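Local coordinates for outer membrane protein YopM (Yersinia pestis, PDB 1JL5) that probably acts as a secreted leucine-rich repeat effector that alters host cell physiology and promotes bacterial survival in host tissues, at residues 81-86 with 99-104; 347-352 with 362-367; 217-222 with 239-244; 147-152 with 167-172; 66-71 with 88-93. One frame throughout, in Å; residues are numbered along the deposited sequence.

Contact 1. Residues 81-86 with 99-104; sequences LGLSSL and SCNSLT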
# COMPACT_ATOMS: atom_id res chain seq x y z
N LEU A 81 -12.87 8.99 -28.18
CA LEU A 81 -13.82 8.38 -29.09
C LEU A 81 -13.20 7.15 -29.73
O LEU A 81 -13.76 6.56 -30.64
CB LEU A 81 -14.24 9.39 -30.17
CG LEU A 81 -15.01 10.59 -29.62
CD1 LEU A 81 -15.47 11.48 -30.76
CD2 LEU A 81 -16.20 10.09 -28.81
N GLY A 82 -12.03 6.77 -29.22
CA GLY A 82 -11.34 5.60 -29.73
C GLY A 82 -11.03 5.69 -31.21
O GLY A 82 -10.83 4.67 -31.87
N LEU A 83 -10.97 6.91 -31.73
CA LEU A 83 -10.69 7.10 -33.15
C LEU A 83 -9.27 6.71 -33.52
O LEU A 83 -8.31 7.24 -32.97
CB LEU A 83 -10.93 8.56 -33.51
CG LEU A 83 -12.27 9.09 -33.00
CD1 LEU A 83 -12.47 10.51 -33.47
CD2 LEU A 83 -13.40 8.19 -33.49
N SER A 84 -9.15 5.77 -34.46
CA SER A 84 -7.83 5.34 -34.90
C SER A 84 -7.37 6.30 -35.99
O SER A 84 -6.25 6.22 -36.48
CB SER A 84 -7.89 3.92 -35.45
OG SER A 84 -8.84 3.80 -36.49
N SER A 85 -8.25 7.21 -36.36
CA SER A 85 -7.92 8.21 -37.36
C SER A 85 -9.00 9.27 -37.33
O SER A 85 -10.08 9.06 -36.78
CB SER A 85 -7.87 7.61 -38.77
OG SER A 85 -9.18 7.37 -39.26
N LEU A 86 -8.69 10.41 -37.92
CA LEU A 86 -9.64 11.49 -38.00
C LEU A 86 -9.83 11.74 -39.47
O LEU A 86 -8.89 11.62 -40.25
CB LEU A 86 -9.11 12.76 -37.34
CG LEU A 86 -8.87 12.72 -35.84
CD1 LEU A 86 -8.49 14.11 -35.35
CD2 LEU A 86 -10.12 12.22 -35.13
N SER A 99 -8.16 14.31 -27.98
CA SER A 99 -7.43 13.62 -26.94
C SER A 99 -8.01 12.24 -26.72
O SER A 99 -9.18 11.99 -27.01
CB SER A 99 -7.51 14.41 -25.64
OG SER A 99 -7.18 15.76 -25.86
N CYS A 100 -7.18 11.34 -26.22
CA CYS A 100 -7.60 9.99 -25.90
C CYS A 100 -8.29 9.24 -27.02
O CYS A 100 -9.46 8.88 -26.92
CB CYS A 100 -8.50 10.02 -24.67
SG CYS A 100 -7.70 10.83 -23.26
N ASN A 101 -7.56 9.01 -28.10
CA ASN A 101 -8.07 8.26 -29.22
C ASN A 101 -6.91 7.35 -29.57
O ASN A 101 -5.98 7.23 -28.78
CB ASN A 101 -8.44 9.18 -30.38
CG ASN A 101 -9.74 9.93 -30.14
OD1 ASN A 101 -10.80 9.32 -30.06
ND2 ASN A 101 -9.65 11.25 -30.01
N SER A 102 -6.96 6.72 -30.73
CA SER A 102 -5.89 5.84 -31.15
C SER A 102 -5.28 6.39 -32.41
O SER A 102 -4.81 5.65 -33.27
CB SER A 102 -6.42 4.44 -31.43
OG SER A 102 -6.99 3.89 -30.26
N LEU A 103 -5.29 7.71 -32.52
CA LEU A 103 -4.74 8.37 -33.69
C LEU A 103 -3.27 8.04 -33.85
O LEU A 103 -2.48 8.24 -32.94
CB LEU A 103 -4.92 9.88 -33.58
CG LEU A 103 -6.37 10.34 -33.40
CD1 LEU A 103 -6.40 11.84 -33.23
CD2 LEU A 103 -7.20 9.91 -34.61
N THR A 104 -2.91 7.51 -35.01
CA THR A 104 -1.52 7.19 -35.28
C THR A 104 -1.06 8.23 -36.28
O THR A 104 0.13 8.40 -36.53
CB THR A 104 -1.39 5.80 -35.92
OG1 THR A 104 -2.14 5.75 -37.13
CG2 THR A 104 -1.90 4.73 -34.97
O HOH W 1 -10.68 6.69 -26.98
O HOH W 2 -4.47 7.80 -37.51
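N101 holds its CG anti to the carbonyl carbon (chi1 -76°), which brings the amide up to L81 and L83. L103 places CG in the same way, beside its own backbone N, and its methyl groups reach L86. Two backbone N-H groups grip the amide oxygen. L81 N lies 2.8 Å from N101 OD1. L83 N lies 2.9 Å from N101 OD1, and this bond is the straighter, with 162° at the hydrogen. The donors arrive from opposite faces of the amide plane. G82, with positive phi, carries the chain from one donor to the other. N101 ND2 is held in turn by L78 O and A98 O. Further along, S102 N donates to L83 O at 2.7 Å. A water then takes over, accepting from T104 N and donating to S84 O.

On the apolar side, L86 and L103 cross at about a right angle, with L86 CG 3.5 Å from L103 CD2. The same methyl is pressed closely on S85, with L103 CD2 3.3 Å from S85 CA.

N101 and L103 form the N-x-L motif of a leucine-rich repeat, here LRR 2 resting on LRR 1. Both ends of the buried amide are satisfied by backbone groups. The asparagine therefore supplies links between turns of the solenoid where the strands have already ended.

Contact 2. Residues 347-352 with 362-367; sequences NHLAEV and LHVEYN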
# COMPACT_ATOMS: atom_id res chain seq x y z
N ASN A 347 10.73 7.29 12.76
CA ASN A 347 11.77 8.10 13.35
C ASN A 347 12.02 7.48 14.69
O ASN A 347 11.49 6.42 14.99
CB ASN A 347 11.31 9.54 13.49
CG ASN A 347 11.59 10.34 12.24
OD1 ASN A 347 12.74 10.64 11.94
ND2 ASN A 347 10.54 10.66 11.50
N HIS A 348 12.84 8.13 15.50
CA HIS A 348 13.15 7.61 16.80
C HIS A 348 12.56 8.50 17.87
O HIS A 348 13.20 8.81 18.87
CB HIS A 348 14.66 7.53 16.98
CG HIS A 348 15.08 6.40 17.85
ND1 HIS A 348 15.29 5.13 17.35
CD2 HIS A 348 15.27 6.32 19.18
CE1 HIS A 348 15.58 4.32 18.34
NE2 HIS A 348 15.58 5.01 19.47
N LEU A 349 11.32 8.92 17.65
CA LEU A 349 10.65 9.79 18.59
C LEU A 349 10.15 9.04 19.81
O LEU A 349 9.45 8.03 19.68
CB LEU A 349 9.47 10.48 17.92
CG LEU A 349 9.82 11.27 16.66
CD1 LEU A 349 8.55 11.92 16.12
CD2 LEU A 349 10.89 12.32 16.98
N ALA A 350 10.53 9.52 20.98
CA ALA A 350 10.08 8.93 22.24
C ALA A 350 8.77 9.65 22.52
O ALA A 350 7.85 9.11 23.13
CB ALA A 350 11.08 9.20 23.34
N GLU A 351 8.71 10.89 22.05
CA GLU A 351 7.53 11.73 22.24
C GLU A 351 7.28 12.60 21.03
O GLU A 351 8.20 13.01 20.32
CB GLU A 351 7.73 12.66 23.43
CG GLU A 351 8.09 12.00 24.74
CD GLU A 351 8.47 13.02 25.79
OE1 GLU A 351 7.63 13.87 26.12
OE2 GLU A 351 9.62 12.97 26.28
N VAL A 352 6.01 12.88 20.79
CA VAL A 352 5.62 13.77 19.72
C VAL A 352 5.40 15.06 20.50
O VAL A 352 4.73 15.05 21.53
CB VAL A 352 4.30 13.34 19.07
CG1 VAL A 352 3.84 14.39 18.08
CG2 VAL A 352 4.48 12.00 18.38
N LEU A 362 -1.84 13.48 11.78
CA LEU A 362 -0.73 13.08 12.61
C LEU A 362 -0.35 11.66 12.24
O LEU A 362 -1.06 10.72 12.57
CB LEU A 362 -1.10 13.13 14.08
CG LEU A 362 0.08 12.70 14.96
CD1 LEU A 362 1.21 13.70 14.79
CD2 LEU A 362 -0.36 12.61 16.41
N HIS A 363 0.75 11.52 11.52
CA HIS A 363 1.24 10.20 11.15
C HIS A 363 2.60 10.11 11.81
O HIS A 363 3.58 10.63 11.29
CB HIS A 363 1.37 10.06 9.64
CG HIS A 363 0.06 9.95 8.94
ND1 HIS A 363 -0.05 9.81 7.57
CD2 HIS A 363 -1.21 9.98 9.41
CE1 HIS A 363 -1.32 9.74 7.24
NE2 HIS A 363 -2.05 9.84 8.34
N VAL A 364 2.63 9.47 12.97
CA VAL A 364 3.87 9.32 13.72
C VAL A 364 4.07 7.84 13.97
O VAL A 364 4.71 7.42 14.94
CB VAL A 364 3.80 10.10 15.03
CG1 VAL A 364 5.07 9.90 15.83
CG2 VAL A 364 3.62 11.58 14.72
N GLU A 365 3.52 7.06 13.06
CA GLU A 365 3.60 5.61 13.07
C GLU A 365 5.07 5.19 13.14
O GLU A 365 5.94 5.84 12.57
CB GLU A 365 2.98 5.09 11.78
CG GLU A 365 2.60 6.23 10.82
CD GLU A 365 2.19 5.77 9.44
OE1 GLU A 365 1.31 4.87 9.35
OE2 GLU A 365 2.73 6.30 8.45
N TYR A 366 5.34 4.11 13.86
CA TYR A 366 6.69 3.59 13.96
C TYR A 366 7.71 4.56 14.52
O TYR A 366 8.63 5.00 13.84
CB TYR A 366 7.12 3.08 12.59
CG TYR A 366 6.12 2.09 12.05
CD1 TYR A 366 5.98 0.83 12.62
CD2 TYR A 366 5.29 2.42 10.99
CE1 TYR A 366 5.04 -0.07 12.16
CE2 TYR A 366 4.34 1.53 10.51
CZ TYR A 366 4.22 0.28 11.11
OH TYR A 366 3.29 -0.62 10.64
N ASN A 367 7.50 4.89 15.78
CA ASN A 367 8.37 5.75 16.53
C ASN A 367 8.32 5.09 17.89
O ASN A 367 7.27 4.60 18.30
CB ASN A 367 7.81 7.17 16.60
CG ASN A 367 8.31 8.05 15.48
OD1 ASN A 367 9.47 8.44 15.47
ND2 ASN A 367 7.44 8.35 14.54
O HOH W 3 11.18 3.81 14.38
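N367 packs alongside L349, and its ND2 is gripped by two carbonyl oxygens. One is A344 O of the preceding repeat. The other is V364 O, 2.9 Å from N367 ND2 and almost exactly in line with the N-H (172°). V364 O lies in the amide plane of N367, although the donor stands well above the carbonyl plane of V364. This is the buried asparagine of the leucine-rich repeat, here joining LRR 14 to LRR 15. Its oxygen faces L349 N at 2.9 Å from N367 OD1, but that oxygen is crowded by another atom, which leaves this bond doubtful.

The backbones also meet directly. N347 N donates to Y366 O over 3.3 Å. A C-H...O contact joins N367 CA to N347 O at 3.5 Å, with 169° at the hydrogen. A water lies 2.7 Å from N347 O and is also within reach of Y366 O.

N347 repeats the pattern one turn back: its ND2 bonds to V324 O and A344 O, and its OD1 accepts from L329 N. Its side chain lies about 7 Å from a bound calcium ion. H348 points away from 362-367 and bonds through NE2 to S206 OG of a neighbouring subunit.

Apolar groups fill the interior. V352 has CG1 anti to its backbone N (chi1 173°), which leaves CG2 beside that N and directed at V364. The two valines overlap from opposing directions. V364 CG1 also meets L349 CD1 at 4.0 Å. The tightest carbon pair is V352 CG2 with V364 CG1, 3.4 Å apart.

Contact 3. Residues 217-222 with 239-244; sequences LESIVA and LTTIYA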
# COMPACT_ATOMS: atom_id res chain seq x y z
N LEU A 217 11.36 32.17 -16.89
CA LEU A 217 10.96 30.92 -16.25
C LEU A 217 10.37 31.10 -14.86
O LEU A 217 10.98 31.72 -13.99
CB LEU A 217 12.14 29.95 -16.18
CG LEU A 217 11.72 28.48 -16.01
CD1 LEU A 217 10.92 28.05 -17.25
CD2 LEU A 217 12.94 27.60 -15.85
N GLU A 218 9.18 30.57 -14.66
CA GLU A 218 8.54 30.66 -13.37
C GLU A 218 8.54 29.28 -12.75
O GLU A 218 8.47 29.12 -11.53
CB GLU A 218 7.10 31.14 -13.53
CG GLU A 218 6.98 32.41 -14.34
CD GLU A 218 5.59 32.98 -14.29
OE1 GLU A 218 4.63 32.18 -14.29
OE2 GLU A 218 5.46 34.22 -14.26
N SER A 219 8.63 28.28 -13.61
CA SER A 219 8.59 26.92 -13.13
C SER A 219 9.37 25.97 -14.00
O SER A 219 9.32 26.03 -15.23
CB SER A 219 7.14 26.47 -13.04
OG SER A 219 7.06 25.16 -12.51
N ILE A 220 10.10 25.08 -13.34
CA ILE A 220 10.84 24.07 -14.05
C ILE A 220 10.69 22.78 -13.27
O ILE A 220 11.00 22.71 -12.08
CB ILE A 220 12.33 24.41 -14.25
CG1 ILE A 220 12.98 23.32 -15.11
CG2 ILE A 220 13.03 24.55 -12.91
CD1 ILE A 220 14.30 23.69 -15.69
N VAL A 221 10.15 21.79 -13.96
CA VAL A 221 9.93 20.48 -13.41
C VAL A 221 10.84 19.61 -14.25
O VAL A 221 10.60 19.42 -15.45
CB VAL A 221 8.46 20.07 -13.57
CG1 VAL A 221 8.25 18.64 -13.11
CG2 VAL A 221 7.59 21.01 -12.75
N ALA A 222 11.90 19.11 -13.64
CA ALA A 222 12.86 18.30 -14.36
C ALA A 222 13.31 17.17 -13.48
O ALA A 222 14.46 16.73 -13.53
CB ALA A 222 14.05 19.16 -14.76
N LEU A 239 11.46 32.49 -11.29
CA LEU A 239 11.42 31.05 -11.09
C LEU A 239 10.94 30.80 -9.67
O LEU A 239 11.66 31.03 -8.71
CB LEU A 239 12.80 30.45 -11.31
CG LEU A 239 12.87 28.92 -11.31
CD1 LEU A 239 11.76 28.34 -12.19
CD2 LEU A 239 14.23 28.48 -11.81
N THR A 240 9.71 30.32 -9.54
CA THR A 240 9.15 30.08 -8.23
C THR A 240 9.00 28.60 -7.95
O THR A 240 8.82 28.19 -6.81
CB THR A 240 7.79 30.74 -8.11
OG1 THR A 240 6.98 30.35 -9.21
CG2 THR A 240 7.95 32.26 -8.11
N THR A 241 9.08 27.79 -8.99
CA THR A 241 8.96 26.36 -8.80
C THR A 241 10.07 25.60 -9.45
O THR A 241 10.33 25.73 -10.64
CB THR A 241 7.64 25.83 -9.34
OG1 THR A 241 6.57 26.29 -8.51
CG2 THR A 241 7.64 24.30 -9.35
N ILE A 242 10.75 24.79 -8.65
CA ILE A 242 11.81 23.96 -9.17
C ILE A 242 11.59 22.57 -8.66
O ILE A 242 11.56 22.33 -7.46
CB ILE A 242 13.20 24.39 -8.70
CG1 ILE A 242 13.58 25.73 -9.31
CG2 ILE A 242 14.22 23.32 -9.09
CD1 ILE A 242 14.92 26.23 -8.81
N TYR A 243 11.43 21.65 -9.60
CA TYR A 243 11.29 20.25 -9.28
C TYR A 243 12.50 19.66 -9.96
O TYR A 243 12.61 19.72 -11.18
CB TYR A 243 10.01 19.67 -9.87
CG TYR A 243 8.85 19.75 -8.92
CD1 TYR A 243 8.48 20.97 -8.36
CD2 TYR A 243 8.14 18.62 -8.56
CE1 TYR A 243 7.43 21.06 -7.46
CE2 TYR A 243 7.08 18.69 -7.65
CZ TYR A 243 6.73 19.92 -7.11
OH TYR A 243 5.70 20.00 -6.21
N ALA A 244 13.42 19.15 -9.16
CA ALA A 244 14.63 18.54 -9.69
C ALA A 244 14.83 17.28 -8.88
O ALA A 244 15.95 16.81 -8.66
CB ALA A 244 15.81 19.49 -9.53
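Y243 and V221 run alongside each other with the same heading. The flat phenol ring leads away from strand 219-221, and V221 CG2 meets it only obliquely. The side chains meet below the ring, with V221 CG1 3.8 Å from Y243 CB. Y243 also touches N263 of the next strand. The two segments are neighbouring parallel strands of a leucine-rich repeat solenoid, from LRR 8 and LRR 9. Their axes come within 4.7 Å and differ in direction by 9°.

S219, V221, T241 and Y243 share one face of the sheet. I220 and I242 share the other, which is buried against L210 and P256 of the loops. There I220 CG2 is 3.8 Å from I242 CG1.

Backbone bonds run the length of the pair. I220 N donates to T241 O, and Y243 N donates to I220 O. A222 N closes the series on Y243 O at 2.6 Å. At the start, E218 O takes two backbone donors. T241 N and T240 N both donate to it, with T240 N only 2.6 Å from E218 O.

The chi2 of L239 (47°) sets CD1 against the first strand. This methyl rests on L217, with L239 CD1 3.8 Å from L217 CG. It also sits against the backbone, with L239 CD1 3.4 Å from S219 N.

Contact 4. Residues 147-152 with 167-172; sequences PELQNS and KLPDLP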
# COMPACT_ATOMS: atom_id res chain seq x y z
N PRO A 147 8.03 18.20 -35.21
CA PRO A 147 8.38 18.96 -36.41
C PRO A 147 9.05 20.23 -35.88
O PRO A 147 8.99 20.49 -34.67
CB PRO A 147 7.02 19.25 -37.03
CG PRO A 147 6.13 19.38 -35.83
CD PRO A 147 6.58 18.22 -34.97
N GLU A 148 9.68 20.99 -36.75
CA GLU A 148 10.32 22.22 -36.33
C GLU A 148 9.30 23.03 -35.54
O GLU A 148 8.13 23.07 -35.89
CB GLU A 148 10.81 23.01 -37.54
CG GLU A 148 11.38 24.37 -37.21
CD GLU A 148 11.96 25.06 -38.43
OE1 GLU A 148 11.21 25.24 -39.41
OE2 GLU A 148 13.15 25.42 -38.40
N LEU A 149 9.75 23.66 -34.46
CA LEU A 149 8.85 24.44 -33.61
C LEU A 149 9.24 25.91 -33.52
O LEU A 149 8.40 26.76 -33.29
CB LEU A 149 8.85 23.86 -32.20
CG LEU A 149 8.59 22.37 -32.01
CD1 LEU A 149 8.84 21.99 -30.56
CD2 LEU A 149 7.16 22.05 -32.42
N GLN A 150 10.53 26.18 -33.71
CA GLN A 150 11.03 27.54 -33.58
C GLN A 150 10.37 28.57 -34.49
O GLN A 150 10.38 29.76 -34.18
CB GLN A 150 12.55 27.55 -33.80
CG GLN A 150 12.99 27.29 -35.22
CD GLN A 150 14.50 27.25 -35.33
OE1 GLN A 150 15.19 28.08 -34.73
NE2 GLN A 150 15.01 26.30 -36.10
N ASN A 151 9.79 28.13 -35.60
CA ASN A 151 9.14 29.07 -36.50
C ASN A 151 7.65 29.19 -36.26
O ASN A 151 6.92 29.76 -37.06
CB ASN A 151 9.41 28.69 -37.95
CG ASN A 151 10.88 28.77 -38.29
OD1 ASN A 151 11.55 29.74 -37.95
ND2 ASN A 151 11.39 27.75 -38.97
N SER A 152 7.20 28.64 -35.14
CA SER A 152 5.79 28.72 -34.79
C SER A 152 5.62 30.01 -34.01
O SER A 152 5.68 30.03 -32.78
CB SER A 152 5.39 27.51 -33.96
OG SER A 152 5.57 26.33 -34.72
N LYS A 167 14.93 14.19 -28.72
CA LYS A 167 15.34 15.58 -28.77
C LYS A 167 14.14 16.46 -29.06
O LYS A 167 13.15 16.02 -29.63
CB LYS A 167 16.39 15.78 -29.87
CG LYS A 167 17.65 14.95 -29.67
CD LYS A 167 18.71 15.26 -30.72
CE LYS A 167 20.00 14.52 -30.39
NZ LYS A 167 21.12 14.87 -31.31
N LEU A 168 14.24 17.71 -28.63
CA LEU A 168 13.19 18.68 -28.88
C LEU A 168 13.76 19.65 -29.88
O LEU A 168 14.91 20.07 -29.76
CB LEU A 168 12.82 19.45 -27.61
CG LEU A 168 12.03 18.72 -26.53
CD1 LEU A 168 11.71 19.70 -25.42
CD2 LEU A 168 10.75 18.14 -27.13
N PRO A 169 12.98 20.01 -30.90
CA PRO A 169 13.51 20.96 -31.88
C PRO A 169 13.71 22.27 -31.12
O PRO A 169 13.18 22.43 -30.01
CB PRO A 169 12.38 21.07 -32.90
CG PRO A 169 11.72 19.72 -32.81
CD PRO A 169 11.67 19.49 -31.33
N ASP A 170 14.46 23.20 -31.67
CA ASP A 170 14.65 24.46 -30.98
C ASP A 170 13.27 25.05 -30.76
O ASP A 170 12.37 24.88 -31.59
CB ASP A 170 15.53 25.41 -31.78
CG ASP A 170 16.96 24.92 -31.84
OD1 ASP A 170 17.40 24.25 -30.88
OD2 ASP A 170 17.65 25.22 -32.84
N LEU A 171 13.09 25.74 -29.65
CA LEU A 171 11.79 26.30 -29.32
C LEU A 171 11.52 27.67 -29.89
O LEU A 171 12.43 28.47 -30.09
CB LEU A 171 11.64 26.31 -27.80
CG LEU A 171 11.90 24.92 -27.22
CD1 LEU A 171 11.93 24.99 -25.70
CD2 LEU A 171 10.83 23.94 -27.72
N PRO A 172 10.24 27.96 -30.18
CA PRO A 172 9.84 29.25 -30.73
C PRO A 172 9.87 30.31 -29.64
O PRO A 172 9.51 30.03 -28.49
CB PRO A 172 8.42 28.98 -31.22
CG PRO A 172 7.91 28.03 -30.17
CD PRO A 172 9.08 27.07 -30.03
O HOH W 4 12.23 24.11 -33.99
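L149 packs among three residues of the other loop. Its CD1 meets P169 CD at 3.9 Å and L171 CD2 at 4.0 Å, and its CB lies against the ring of P172. The tight part is where that proline ring presses on the backbone, with P172 CB 3.0 Å from L149 O. L149 O also closes the type I turn from L149 to S152, accepting from S152 N. P169 makes a similar contact, its CG 3.4 Å from P147 O.

The outer side is looser. Q150 and D170 run side by side, yet Q150 OE1 comes no nearer than 4.0 Å to D170 CB. Their amide and carboxylate planes are turned 82° apart. Q150 NE2 bonds instead to E148 OE2 of its own loop, at 3.1 Å. A water bridges the two backbones, accepting from L149 N and donating to D170 O.

The segments are the loops that follow strands 135-137 and 157-159, in LRR 4 and LRR 5. Direct hydrogen bonds between them are lacking. Successive repeats are thus held together here by leucine and proline packing and a single water bridge.

Contact 5. Residues 66-71 with 88-93; sequences RDCLDR and ELPPHL
C68 and L69 are the helix residues that meet the proline turn, with SG of C68 and CG of L69 anti to the backbone N. In C68 this torsion (chi1 176°) places SG against both P90 and L93. C68 SG lies 3.5 Å from P90 CG. It lies equally close to L93 CD1, also at 3.5 Å. In L93 it is chi2 (62°) that sets CD1 toward the sulfur.

L69 combines an anti CG with chi2 of 65°, which sets CD1 against the second proline. L69 CD1 is 3.4 Å from P91 CD, a tight carbon pair. The same methyl is 4.2 Å from P90 CB. L69 and P91 cross at about a right angle. The prolines offer their rings differently: P90 meets the sulfur with CG, while P91 meets the leucine mainly with CD.

P90 to L93 form a type I turn, closed by a weak bond from L93 N to P90 O. The helix has its polar residues turned elsewhere. R71 NH1 makes a salt bridge to D67 OD1 at 2.5 Å, one turn apart, and neither residue touches the proline turn.

The contact is purely apolar. It joins helix 58-71 to the loop where LRR 1 passes into LRR 2. Helix 36-48 covers L69 with Y39 and W43, and Y39 also reaches P91. L76 of strand 75-77, the first strand of the solenoid, touches C68, P90 and L93.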
# COMPACT_ATOMS: atom_id res chain seq x y z
N ARG A 66 -19.78 17.23 -37.80
CA ARG A 66 -20.89 17.91 -38.45
C ARG A 66 -21.28 19.15 -37.67
O ARG A 66 -21.38 20.24 -38.23
CB ARG A 66 -22.08 16.97 -38.58
CG ARG A 66 -21.79 15.72 -39.38
CD ARG A 66 -23.03 14.87 -39.46
NE ARG A 66 -24.11 15.61 -40.09
CZ ARG A 66 -24.60 15.35 -41.30
NH1 ARG A 66 -24.10 14.35 -42.01
NH2 ARG A 66 -25.58 16.09 -41.79
N ASP A 67 -21.52 18.97 -36.38
CA ASP A 67 -21.91 20.09 -35.54
C ASP A 67 -20.87 21.19 -35.65
O ASP A 67 -21.19 22.36 -35.80
CB ASP A 67 -22.04 19.66 -34.08
CG ASP A 67 -22.65 20.74 -33.22
OD1 ASP A 67 -23.81 21.12 -33.51
OD2 ASP A 67 -21.99 21.20 -32.27
N CYS A 68 -19.60 20.79 -35.60
CA CYS A 68 -18.52 21.74 -35.71
C CYS A 68 -18.60 22.46 -37.04
O CYS A 68 -18.53 23.69 -37.11
CB CYS A 68 -17.18 21.03 -35.60
SG CYS A 68 -15.81 22.15 -35.84
N LEU A 69 -18.75 21.68 -38.11
CA LEU A 69 -18.84 22.24 -39.45
C LEU A 69 -20.04 23.17 -39.55
O LEU A 69 -19.91 24.32 -39.98
CB LEU A 69 -19.00 21.11 -40.47
CG LEU A 69 -18.94 21.51 -41.94
CD1 LEU A 69 -17.55 22.04 -42.27
CD2 LEU A 69 -19.27 20.31 -42.80
N ASP A 70 -21.21 22.68 -39.14
CA ASP A 70 -22.44 23.45 -39.19
C ASP A 70 -22.39 24.71 -38.35
O ASP A 70 -22.75 25.79 -38.82
CB ASP A 70 -23.63 22.58 -38.75
CG ASP A 70 -23.76 21.32 -39.58
OD1 ASP A 70 -23.18 21.29 -40.68
OD2 ASP A 70 -24.45 20.38 -39.14
N ARG A 71 -21.95 24.57 -37.11
CA ARG A 71 -21.85 25.70 -36.20
C ARG A 71 -20.67 26.57 -36.62
O ARG A 71 -20.53 27.69 -36.16
CB ARG A 71 -21.63 25.20 -34.76
CG ARG A 71 -22.77 24.36 -34.20
CD ARG A 71 -23.83 25.23 -33.55
NE ARG A 71 -25.09 24.52 -33.35
CZ ARG A 71 -25.25 23.46 -32.55
NH1 ARG A 71 -24.23 22.97 -31.87
NH2 ARG A 71 -26.45 22.89 -32.45
N GLU A 88 -11.04 14.28 -42.69
CA GLU A 88 -10.68 15.66 -42.95
C GLU A 88 -11.40 16.50 -41.90
O GLU A 88 -12.56 16.25 -41.59
CB GLU A 88 -11.13 16.08 -44.34
CG GLU A 88 -10.52 17.38 -44.81
CD GLU A 88 -11.03 17.77 -46.17
OE1 GLU A 88 -11.19 16.87 -47.02
OE2 GLU A 88 -11.28 18.98 -46.39
N LEU A 89 -10.71 17.49 -41.36
CA LEU A 89 -11.28 18.33 -40.32
C LEU A 89 -12.10 19.48 -40.87
O LEU A 89 -11.91 19.89 -42.02
CB LEU A 89 -10.16 18.91 -39.46
CG LEU A 89 -9.24 17.87 -38.81
CD1 LEU A 89 -8.04 18.58 -38.19
CD2 LEU A 89 -10.02 17.09 -37.76
N PRO A 90 -13.04 20.01 -40.07
CA PRO A 90 -13.81 21.13 -40.59
C PRO A 90 -12.76 22.13 -41.07
O PRO A 90 -11.73 22.31 -40.43
CB PRO A 90 -14.58 21.60 -39.36
CG PRO A 90 -14.89 20.28 -38.69
CD PRO A 90 -13.56 19.55 -38.78
N PRO A 91 -13.01 22.77 -42.23
CA PRO A 91 -12.11 23.74 -42.86
C PRO A 91 -11.48 24.86 -42.03
O PRO A 91 -10.29 25.15 -42.17
CB PRO A 91 -12.96 24.29 -44.00
CG PRO A 91 -14.35 24.19 -43.47
CD PRO A 91 -14.34 22.82 -42.85
N HIS A 92 -12.25 25.49 -41.15
CA HIS A 92 -11.68 26.60 -40.39
C HIS A 92 -11.54 26.31 -38.92
O HIS A 92 -11.65 27.20 -38.07
CB HIS A 92 -12.52 27.85 -40.63
CG HIS A 92 -12.72 28.15 -42.08
ND1 HIS A 92 -13.81 27.71 -42.79
CD2 HIS A 92 -11.90 28.75 -42.99
CE1 HIS A 92 -13.67 28.03 -44.06
NE2 HIS A 92 -12.52 28.66 -44.21
N LEU A 93 -11.27 25.04 -38.62
CA LEU A 93 -11.10 24.62 -37.25
C LEU A 93 -9.92 25.38 -36.67
O LEU A 93 -8.86 25.47 -37.29
CB LEU A 93 -10.85 23.12 -37.19
CG LEU A 93 -10.96 22.50 -35.80
CD1 LEU A 93 -12.37 22.68 -35.28
CD2 LEU A 93 -10.59 21.02 -35.88

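Overall arrangement
Contacts 1 to 4 each join successive leucine-rich repeats, at different positions along the solenoid. Contacts 2 and 5 are buried; contacts 1, 3 and 4 are partly exposed. Contact 3 lies nearest the chain's centre and is the strand-to-strand form, built on regular backbone bonds. Contact 1 sits just beyond the strands and contact 2 at the end of one, on opposite sides of that centre. Both rely on a buried asparagine amide, and both are reached by other subunits. Contact 4 joins loops by proline packing and water, with polar side chains toward the surface. Contact 5 differs in kind, joining helix 58-71 to the first repeats by apolar groups alone. Its segments alternate with those of contact 1 along the chain.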